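Local coordinates for geranyltranstransferase (Agrobacterium tumefaciens, PDB 2H8O), which probably catalyses the condensation of geranyl diphosphate with isopentenyl diphosphate to give farnesyl diphosphate, at residues Lys86-Phe91 with Leu256-Ala261; Gln198-Ala203 with Ile214-Ala219; Thr288-Ala291 with Trp297-Glu300. All coordinates share one frame; numbering follows the deposited sequence.

Contact 1 of 3, residues Lys86-Phe91 with Leu256-Ala261; sequences KRLRPF and LSFQLA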
loop_
_atom_site.group_PDB
_atom_site.type_symbol
_atom_site.label_atom_id
_atom_site.label_comp_id
_atom_site.label_asym_id
_atom_site.label_seq_id
_atom_site.Cartn_x
_atom_site.Cartn_y
_atom_site.Cartn_z
ATOM N N LYS A 86 3.227 -21.650 -2.169
ATOM C CA LYS A 86 4.453 -22.219 -2.705
ATOM C C LYS A 86 5.452 -21.199 -3.297
ATOM O O LYS A 86 6.507 -21.596 -3.804
ATOM C CB LYS A 86 4.099 -23.274 -3.764
ATOM C CG LYS A 86 3.281 -24.456 -3.211
ATOM C CD LYS A 86 3.818 -24.986 -1.891
ATOM C CE LYS A 86 3.343 -26.408 -1.593
ATOM N NZ LYS A 86 4.165 -27.433 -2.317
ATOM N N ARG A 87 5.142 -19.906 -3.210
ATOM C CA ARG A 87 6.067 -18.841 -3.569
ATOM C C ARG A 87 6.367 -18.775 -5.079
ATOM O O ARG A 87 7.447 -18.384 -5.491
ATOM C CB ARG A 87 7.376 -18.925 -2.772
ATOM C CG ARG A 87 7.210 -19.261 -1.307
ATOM C CD ARG A 87 6.327 -18.284 -0.529
ATOM N NE ARG A 87 6.295 -18.688 0.868
ATOM C CZ ARG A 87 5.510 -18.174 1.812
ATOM N NH1 ARG A 87 4.641 -17.218 1.531
ATOM N NH2 ARG A 87 5.587 -18.661 3.047
ATOM N N LEU A 88 5.368 -19.073 -5.896
ATOM C CA LEU A 88 5.516 -18.931 -7.348
ATOM C C LEU A 88 5.858 -17.506 -7.763
ATOM O O LEU A 88 6.638 -17.290 -8.697
ATOM C CB LEU A 88 4.237 -19.379 -8.056
ATOM C CG LEU A 88 4.254 -19.232 -9.566
ATOM C CD1 LEU A 88 5.329 -20.116 -10.178
ATOM C CD2 LEU A 88 2.880 -19.533 -10.160
ATOM N N ARG A 89 5.238 -16.512 -7.127
ATOM C CA ARG A 89 5.466 -15.130 -7.566
ATOM C C ARG A 89 6.944 -14.682 -7.352
ATOM O O ARG A 89 7.585 -14.206 -8.296
ATOM C CB ARG A 89 4.430 -14.186 -6.951
ATOM C CG ARG A 89 3.057 -14.484 -7.547
ATOM C CD ARG A 89 1.905 -13.897 -6.763
ATOM N NE ARG A 89 0.616 -14.415 -7.235
ATOM C CZ ARG A 89 0.143 -15.623 -6.947
ATOM N NH1 ARG A 89 0.832 -16.473 -6.174
ATOM N NH2 ARG A 89 -1.032 -15.996 -7.423
ATOM N N PRO A 90 7.494 -14.862 -6.133
ATOM C CA PRO A 90 8.930 -14.635 -5.984
ATOM C C PRO A 90 9.810 -15.469 -6.920
ATOM O O PRO A 90 10.824 -14.979 -7.401
ATOM C CB PRO A 90 9.215 -15.007 -4.527
ATOM C CG PRO A 90 7.965 -15.253 -3.894
ATOM C CD PRO A 90 6.837 -15.142 -4.844
ATOM N N PHE A 91 9.424 -16.719 -7.167
ATOM C CA PHE A 91 10.159 -17.569 -8.084
ATOM C C PHE A 91 10.294 -16.874 -9.434
ATOM O O PHE A 91 11.384 -16.819 -10.034
ATOM C CB PHE A 91 9.460 -18.919 -8.252
ATOM C CG PHE A 91 9.979 -19.721 -9.391
ATOM C CD1 PHE A 91 10.972 -20.669 -9.208
ATOM C CD2 PHE A 91 9.484 -19.522 -10.673
ATOM C CE1 PHE A 91 11.441 -21.404 -10.300
ATOM C CE2 PHE A 91 9.968 -20.257 -11.743
ATOM C CZ PHE A 91 10.925 -21.183 -11.552
ATOM N N LEU A 256 -2.506 -16.479 -17.711
ATOM C CA LEU A 256 -3.585 -17.122 -18.460
ATOM C C LEU A 256 -3.569 -18.640 -18.176
ATOM O O LEU A 256 -4.617 -19.246 -17.922
ATOM C CB LEU A 256 -3.454 -16.832 -19.962
ATOM C CG LEU A 256 -3.689 -15.376 -20.416
ATOM C CD1 LEU A 256 -3.227 -15.110 -21.876
ATOM C CD2 LEU A 256 -5.146 -15.044 -20.250
ATOM N N SER A 257 -2.382 -19.243 -18.209
ATOM C CA SER A 257 -2.261 -20.671 -17.966
ATOM C C SER A 257 -2.579 -21.029 -16.509
ATOM O O SER A 257 -3.238 -22.041 -16.237
ATOM C CB SER A 257 -0.854 -21.158 -18.331
ATOM O OG SER A 257 -0.651 -21.083 -19.738
ATOM N N PHE A 258 -2.098 -20.202 -15.591
ATOM C CA PHE A 258 -2.337 -20.387 -14.157
ATOM C C PHE A 258 -3.829 -20.460 -13.858
ATOM O O PHE A 258 -4.291 -21.359 -13.163
ATOM C CB PHE A 258 -1.662 -19.248 -13.399
ATOM C CG PHE A 258 -1.856 -19.280 -11.902
ATOM C CD1 PHE A 258 -0.883 -19.826 -11.077
ATOM C CD2 PHE A 258 -2.995 -18.728 -11.332
ATOM C CE1 PHE A 258 -1.051 -19.836 -9.705
ATOM C CE2 PHE A 258 -3.174 -18.732 -9.974
ATOM C CZ PHE A 258 -2.208 -19.286 -9.152
ATOM N N GLN A 259 -4.579 -19.529 -14.437
ATOM C CA GLN A 259 -6.024 -19.456 -14.224
ATOM C C GLN A 259 -6.756 -20.672 -14.802
ATOM O O GLN A 259 -7.570 -21.294 -14.113
ATOM C CB GLN A 259 -6.566 -18.165 -14.853
ATOM C CG GLN A 259 -8.045 -17.915 -14.608
ATOM C CD GLN A 259 -8.342 -17.756 -13.138
ATOM O OE1 GLN A 259 -7.671 -16.980 -12.442
ATOM N NE2 GLN A 259 -9.332 -18.501 -12.636
ATOM N N LEU A 260 -6.476 -21.008 -16.062
ATOM C CA LEU A 260 -7.107 -22.158 -16.725
ATOM C C LEU A 260 -6.812 -23.466 -16.007
ATOM O O LEU A 260 -7.713 -24.250 -15.744
ATOM C CB LEU A 260 -6.624 -22.295 -18.164
ATOM C CG LEU A 260 -7.364 -21.607 -19.295
ATOM C CD1 LEU A 260 -6.695 -21.961 -20.599
ATOM C CD2 LEU A 260 -8.835 -22.015 -19.318
ATOM N N ALA A 261 -5.541 -23.702 -15.699
ATOM C CA ALA A 261 -5.143 -24.938 -15.028
ATOM C C ALA A 261 -5.902 -25.085 -13.719
ATOM O O ALA A 261 -6.362 -26.183 -13.390
ATOM C CB ALA A 261 -3.621 -24.973 -14.778
#
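In the isoprenoid synthase fold, Leu88 and Phe258 meet where the GGKRxRP motif, here Lys86 to Pro90, comes close to the FQLA sequence that leads into the second aspartate-rich motif. In relatives the GGKRxRP residues help to hold isopentenyl diphosphate, and the aspartates that follow Ala261 take part in magnesium binding. The backbones stay well apart, with Leu88 CA 10.5 Å from Phe258 CA, so side chains alone span the gap. In both residues CG lies anti to the backbone N (chi1 178° in each), and the two side chains run past each other in opposite directions. Leu88 CD2 approaches the ring obliquely, 3.9 Å from Phe258 CD1 and 4.0 Å from Phe258 CE1. At the far end of the ring Arg89 reaches across at about a right angle: its chain, extended from CG to NE, delivers NH2 to 3.9 Å from Phe258 CZ. Guanidinium and ring planes stand 80° apart, a loose oblique touch without a parallel stack. A long aromatic suits a wide separation, while leucine supplies a methyl surface and arginine a long chain whose charged end can lie beside the ring in a partly exposed place. Leu226 of helix 211-237 touches all three side chains, and Ile330 of helix 321-331 joins Leu88 to Phe258. Arg89 also lies on Leu114 and His118 of helix 104-125, so the contact sits among three further helices.

Contact 2 of 3, residues Gln198-Ala203 with Ile214-Ala219; sequences QALDLA and IITLQA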
loop_
_atom_site.group_PDB
_atom_site.type_symbol
_atom_site.label_atom_id
_atom_site.label_comp_id
_atom_site.label_asym_id
_atom_site.label_seq_id
_atom_site.Cartn_x
_atom_site.Cartn_y
_atom_site.Cartn_z
ATOM N N GLN A 198 -10.814 -8.309 -7.725
ATOM C CA GLN A 198 -11.547 -8.888 -6.607
ATOM C C GLN A 198 -12.928 -8.273 -6.533
ATOM O O GLN A 198 -13.907 -8.980 -6.320
ATOM C CB GLN A 198 -10.823 -8.665 -5.292
ATOM C CG GLN A 198 -9.474 -9.282 -5.233
ATOM C CD GLN A 198 -8.752 -8.918 -3.972
ATOM O OE1 GLN A 198 -7.936 -7.989 -3.934
ATOM N NE2 GLN A 198 -9.065 -9.633 -2.902
ATOM N N ALA A 199 -13.014 -6.963 -6.759
ATOM C CA ALA A 199 -14.324 -6.310 -6.816
ATOM C C ALA A 199 -15.194 -6.893 -7.943
ATOM O O ALA A 199 -16.394 -7.107 -7.754
ATOM C CB ALA A 199 -14.177 -4.824 -6.982
ATOM N N LEU A 200 -14.595 -7.124 -9.112
ATOM C CA LEU A 200 -15.358 -7.681 -10.237
ATOM C C LEU A 200 -15.781 -9.113 -9.942
ATOM O O LEU A 200 -16.877 -9.544 -10.338
ATOM C CB LEU A 200 -14.556 -7.587 -11.540
ATOM C CG LEU A 200 -14.414 -6.167 -12.094
ATOM C CD1 LEU A 200 -13.467 -6.152 -13.276
ATOM C CD2 LEU A 200 -15.766 -5.607 -12.491
ATOM N N ASP A 201 -14.946 -9.838 -9.212
ATOM C CA ASP A 201 -15.234 -11.228 -8.889
ATOM C C ASP A 201 -16.431 -11.341 -7.938
ATOM O O ASP A 201 -17.341 -12.152 -8.139
ATOM C CB ASP A 201 -13.987 -11.894 -8.315
ATOM C CG ASP A 201 -14.113 -13.391 -8.224
ATOM O OD1 ASP A 201 -14.592 -14.030 -9.194
ATOM O OD2 ASP A 201 -13.734 -13.927 -7.160
ATOM N N LEU A 202 -16.442 -10.503 -6.912
ATOM C CA LEU A 202 -17.546 -10.489 -5.966
ATOM C C LEU A 202 -18.849 -10.053 -6.645
ATOM O O LEU A 202 -19.922 -10.597 -6.351
ATOM C CB LEU A 202 -17.215 -9.571 -4.788
ATOM C CG LEU A 202 -16.135 -10.085 -3.842
ATOM C CD1 LEU A 202 -15.703 -8.976 -2.883
ATOM C CD2 LEU A 202 -16.627 -11.297 -3.064
ATOM N N ALA A 203 -18.764 -9.071 -7.544
ATOM C CA ALA A 203 -19.924 -8.643 -8.330
ATOM C C ALA A 203 -20.432 -9.768 -9.240
ATOM O O ALA A 203 -21.646 -9.899 -9.466
ATOM C CB ALA A 203 -19.590 -7.427 -9.153
ATOM N N ILE A 214 -15.337 -12.235 -17.793
ATOM C CA ILE A 214 -14.544 -13.241 -17.101
ATOM C C ILE A 214 -13.060 -13.044 -17.410
ATOM O O ILE A 214 -12.212 -13.041 -16.524
ATOM C CB ILE A 214 -14.979 -14.678 -17.476
ATOM C CG1 ILE A 214 -16.403 -14.951 -16.983
ATOM C CG2 ILE A 214 -14.018 -15.713 -16.890
ATOM C CD1 ILE A 214 -17.007 -16.236 -17.542
ATOM N N ILE A 215 -12.742 -12.851 -18.690
ATOM C CA ILE A 215 -11.351 -12.685 -19.092
ATOM C C ILE A 215 -10.752 -11.472 -18.371
ATOM O O ILE A 215 -9.633 -11.510 -17.830
ATOM C CB ILE A 215 -11.256 -12.526 -20.645
ATOM C CG1 ILE A 215 -11.668 -13.857 -21.299
ATOM C CG2 ILE A 215 -9.865 -12.055 -21.073
ATOM C CD1 ILE A 215 -11.895 -13.815 -22.821
ATOM N N THR A 216 -11.530 -10.401 -18.327
ATOM C CA THR A 216 -11.083 -9.165 -17.668
ATOM C C THR A 216 -10.876 -9.360 -16.172
ATOM O O THR A 216 -9.815 -8.992 -15.641
ATOM C CB THR A 216 -12.069 -8.018 -17.947
ATOM O OG1 THR A 216 -12.032 -7.730 -19.355
ATOM C CG2 THR A 216 -11.734 -6.740 -17.130
ATOM N N LEU A 217 -11.854 -9.928 -15.471
ATOM C CA LEU A 217 -11.697 -10.060 -14.023
ATOM C C LEU A 217 -10.556 -11.019 -13.671
ATOM O O LEU A 217 -9.835 -10.798 -12.680
ATOM C CB LEU A 217 -13.002 -10.428 -13.326
ATOM C CG LEU A 217 -13.564 -11.837 -13.381
ATOM C CD1 LEU A 217 -12.866 -12.720 -12.340
ATOM C CD2 LEU A 217 -15.107 -11.803 -13.160
ATOM N N GLN A 218 -10.373 -12.064 -14.480
ATOM C CA GLN A 218 -9.250 -12.990 -14.280
ATOM C C GLN A 218 -7.883 -12.332 -14.520
ATOM O O GLN A 218 -6.956 -12.517 -13.741
ATOM C CB GLN A 218 -9.406 -14.208 -15.186
ATOM C CG GLN A 218 -10.555 -15.104 -14.789
ATOM C CD GLN A 218 -10.683 -16.326 -15.673
ATOM O OE1 GLN A 218 -10.123 -16.394 -16.779
ATOM N NE2 GLN A 218 -11.426 -17.305 -15.186
ATOM N N ALA A 219 -7.770 -11.560 -15.605
ATOM C CA ALA A 219 -6.537 -10.827 -15.901
ATOM C C ALA A 219 -6.152 -9.908 -14.754
ATOM O O ALA A 219 -4.969 -9.707 -14.491
ATOM C CB ALA A 219 -6.681 -10.024 -17.198
#
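Leu200 and Leu217 face each other root to root, their CB atoms 3.7 Å apart and their CA atoms only 5.8 Å apart. From this point the two side chains part. Leu200 carries CG anti to its own carbonyl carbon, and its CD1 turns toward Thr216, 4.3 Å from CG2 of that residue. Leu217 instead holds CG between backbone N and carbonyl carbon (chi1 76°), a crowded position for a helix. This sends its methyls across the neighbouring helix: CD2 lies 4.0 Å from Leu200 O, and CD1 comes 3.8 Å from Asp201 OD1. Asp201 and Leu217 meet at a slant, methyl against carboxylate oxygen. Helices 194-206 and 211-237 thus form a helical hairpin whose local axes approach to 8.8 Å and run 137° apart. Leucine suits both facing positions because its branch begins one carbon out, leaving each CB slim enough for close approach. Leu200 also packs on Pro70 of the second subunit, bringing the hairpin to the dimer interface. No hydrogen bond crosses this pair of segments: Thr216 OG1 bonds back to Asp212 O, and the Asp201 side chain touches Lys221, one turn beyond Leu217. Cohesion therefore rests mainly on apolar burial, with a carboxylate oxygen at its margin.

Contact 3 of 3, residues Thr288-Ala291 with Trp297-Glu300; sequences TLVA and WARE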
loop_
_atom_site.group_PDB
_atom_site.type_symbol
_atom_site.label_atom_id
_atom_site.label_comp_id
_atom_site.label_asym_id
_atom_site.label_seq_id
_atom_site.Cartn_x
_atom_site.Cartn_y
_atom_site.Cartn_z
ATOM N N THR A 288 -16.481 -19.224 -15.386
ATOM C CA THR A 288 -15.156 -19.723 -15.683
ATOM C C THR A 288 -15.116 -19.956 -17.183
ATOM O O THR A 288 -16.150 -20.268 -17.784
ATOM C CB THR A 288 -14.929 -21.045 -14.912
ATOM O OG1 THR A 288 -14.341 -20.767 -13.641
ATOM C CG2 THR A 288 -14.063 -21.965 -15.657
ATOM N N LEU A 289 -13.952 -19.795 -17.807
ATOM C CA LEU A 289 -13.844 -20.110 -19.232
ATOM C C LEU A 289 -14.026 -21.613 -19.482
ATOM O O LEU A 289 -14.527 -22.015 -20.521
ATOM C CB LEU A 289 -12.519 -19.623 -19.825
ATOM C CG LEU A 289 -12.307 -18.102 -19.855
ATOM C CD1 LEU A 289 -11.036 -17.798 -20.650
ATOM C CD2 LEU A 289 -13.508 -17.365 -20.449
ATOM N N VAL A 290 -13.592 -22.430 -18.527
ATOM C CA VAL A 290 -13.846 -23.870 -18.583
ATOM C C VAL A 290 -15.354 -24.141 -18.651
ATOM O O VAL A 290 -15.802 -24.970 -19.443
ATOM C CB VAL A 290 -13.243 -24.594 -17.358
ATOM C CG1 VAL A 290 -13.603 -26.068 -17.376
ATOM C CG2 VAL A 290 -11.733 -24.387 -17.312
ATOM N N ALA A 291 -16.121 -23.431 -17.824
ATOM C CA ALA A 291 -17.577 -23.583 -17.794
ATOM C C ALA A 291 -18.209 -23.145 -19.110
ATOM O O ALA A 291 -19.111 -23.815 -19.636
ATOM C CB ALA A 291 -18.176 -22.789 -16.640
ATOM N N TRP A 297 -11.782 -27.442 -24.942
ATOM C CA TRP A 297 -11.306 -26.134 -25.377
ATOM C C TRP A 297 -10.209 -25.652 -24.426
ATOM O O TRP A 297 -9.168 -25.167 -24.858
ATOM C CB TRP A 297 -12.449 -25.111 -25.411
ATOM C CG TRP A 297 -11.977 -23.731 -25.758
ATOM C CD1 TRP A 297 -11.919 -23.168 -27.006
ATOM C CD2 TRP A 297 -11.473 -22.747 -24.850
ATOM N NE1 TRP A 297 -11.411 -21.891 -26.922
ATOM C CE2 TRP A 297 -11.130 -21.607 -25.612
ATOM C CE3 TRP A 297 -11.283 -22.716 -23.468
ATOM C CZ2 TRP A 297 -10.607 -20.449 -25.032
ATOM C CZ3 TRP A 297 -10.760 -21.563 -22.890
ATOM C CH2 TRP A 297 -10.429 -20.448 -23.670
ATOM N N ALA A 298 -10.461 -25.795 -23.130
ATOM C CA ALA A 298 -9.533 -25.306 -22.108
ATOM C C ALA A 298 -8.190 -26.034 -22.160
ATOM O O ALA A 298 -7.135 -25.415 -22.049
ATOM C CB ALA A 298 -10.160 -25.420 -20.725
ATOM N N ARG A 299 -8.222 -27.346 -22.342
ATOM C CA ARG A 299 -6.990 -28.123 -22.373
ATOM C C ARG A 299 -6.142 -27.801 -23.606
ATOM O O ARG A 299 -4.916 -27.746 -23.521
ATOM C CB ARG A 299 -7.283 -29.631 -22.230
ATOM C CG ARG A 299 -7.818 -29.992 -20.833
ATOM C CD ARG A 299 -7.769 -31.491 -20.529
ATOM N NE ARG A 299 -8.546 -31.826 -19.332
ATOM C CZ ARG A 299 -8.177 -31.575 -18.069
ATOM N NH1 ARG A 299 -7.014 -30.985 -17.784
ATOM N NH2 ARG A 299 -8.983 -31.922 -17.066
ATOM N N GLU A 300 -6.789 -27.566 -24.744
ATOM C CA GLU A 300 -6.071 -27.153 -25.953
ATOM C C GLU A 300 -5.495 -25.736 -25.793
ATOM O O GLU A 300 -4.359 -25.491 -26.175
ATOM C CB GLU A 300 -6.982 -27.242 -27.188
ATOM C CG GLU A 300 -6.455 -26.553 -28.460
ATOM C CD GLU A 300 -5.103 -27.077 -28.939
ATOM O OE1 GLU A 300 -4.423 -26.339 -29.688
ATOM O OE2 GLU A 300 -4.718 -28.215 -28.579
#
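Val290 and Ala298 make the part of this contact where the backbones come closest. Their CA atoms are 5.8 Å apart, and Val290 CG2 meets the CB of Ala298 at 3.9 Å. Valine places its two methyls on different bearings, CG1 anti to the backbone N (chi1 176°) and CG2 anti to the carbonyl carbon; it is the second branch that meets Ala298. Both residues are buried, and each suits its place: alanine presents a single methyl that lets the backbones draw near, while valine keeps its bulk close to its own helix. Leu264 of helix 241-267 lies against both, and Val290 also packs on Leu267, so apolar groups continue behind the pair.

The segments belong to consecutive helices, the short 289-293 and the longer 295-312, with a single residue between them, so the chain turns sharply within a few residues. This turn follows the unmodelled residues 269-285, which come after the second aspartate-rich motif of the prenyl synthase fold, and the contact's centre lies about 22 Å from the centre of the chain.

Trp297 and Leu289, crossing at a slant, complete the packed part. The six-membered half of the indole does the touching: CZ3 is 4.0 Å from Leu289 CB, and CH2 is 4.1 Å from Leu289 CD1. With chi1 at 176° and chi2 at 92°, the ring reaches toward Leu289, a large group bridging backbones that lie farther apart than at Val290 and Ala298. Arg293 adds a cation-pi interaction with the indole. The solvent side is looser: Ala291, Arg299 and Glu300 are exposed, Arg299 NE makes a long, weak ion pair with Glu295, and the carboxylate of Glu300 lies close to that of Glu304.

Contact 1 lies nearest the middle of the chain, yet none of its touching residues is fully buried; contacts 2 and 3, farther out, each include buried residues. Contact 1 bridges widely spaced backbones with long side chains, one of them charged; contact 2 pairs leucines at their CB atoms; contact 3 combines a close Val290-Ala298 pair with a large indole. Helix 211-237 carries one side of contact 2 and touches the other two: Gln218 packs on Gln259 of contact 1, and Ile214 of contact 2 touches Leu289 of contact 3. Helix 241-267 carries one side of contact 1 and backs contact 3, Leu260 reaching Val290 and Trp297. Contact 2 alone meets the second subunit.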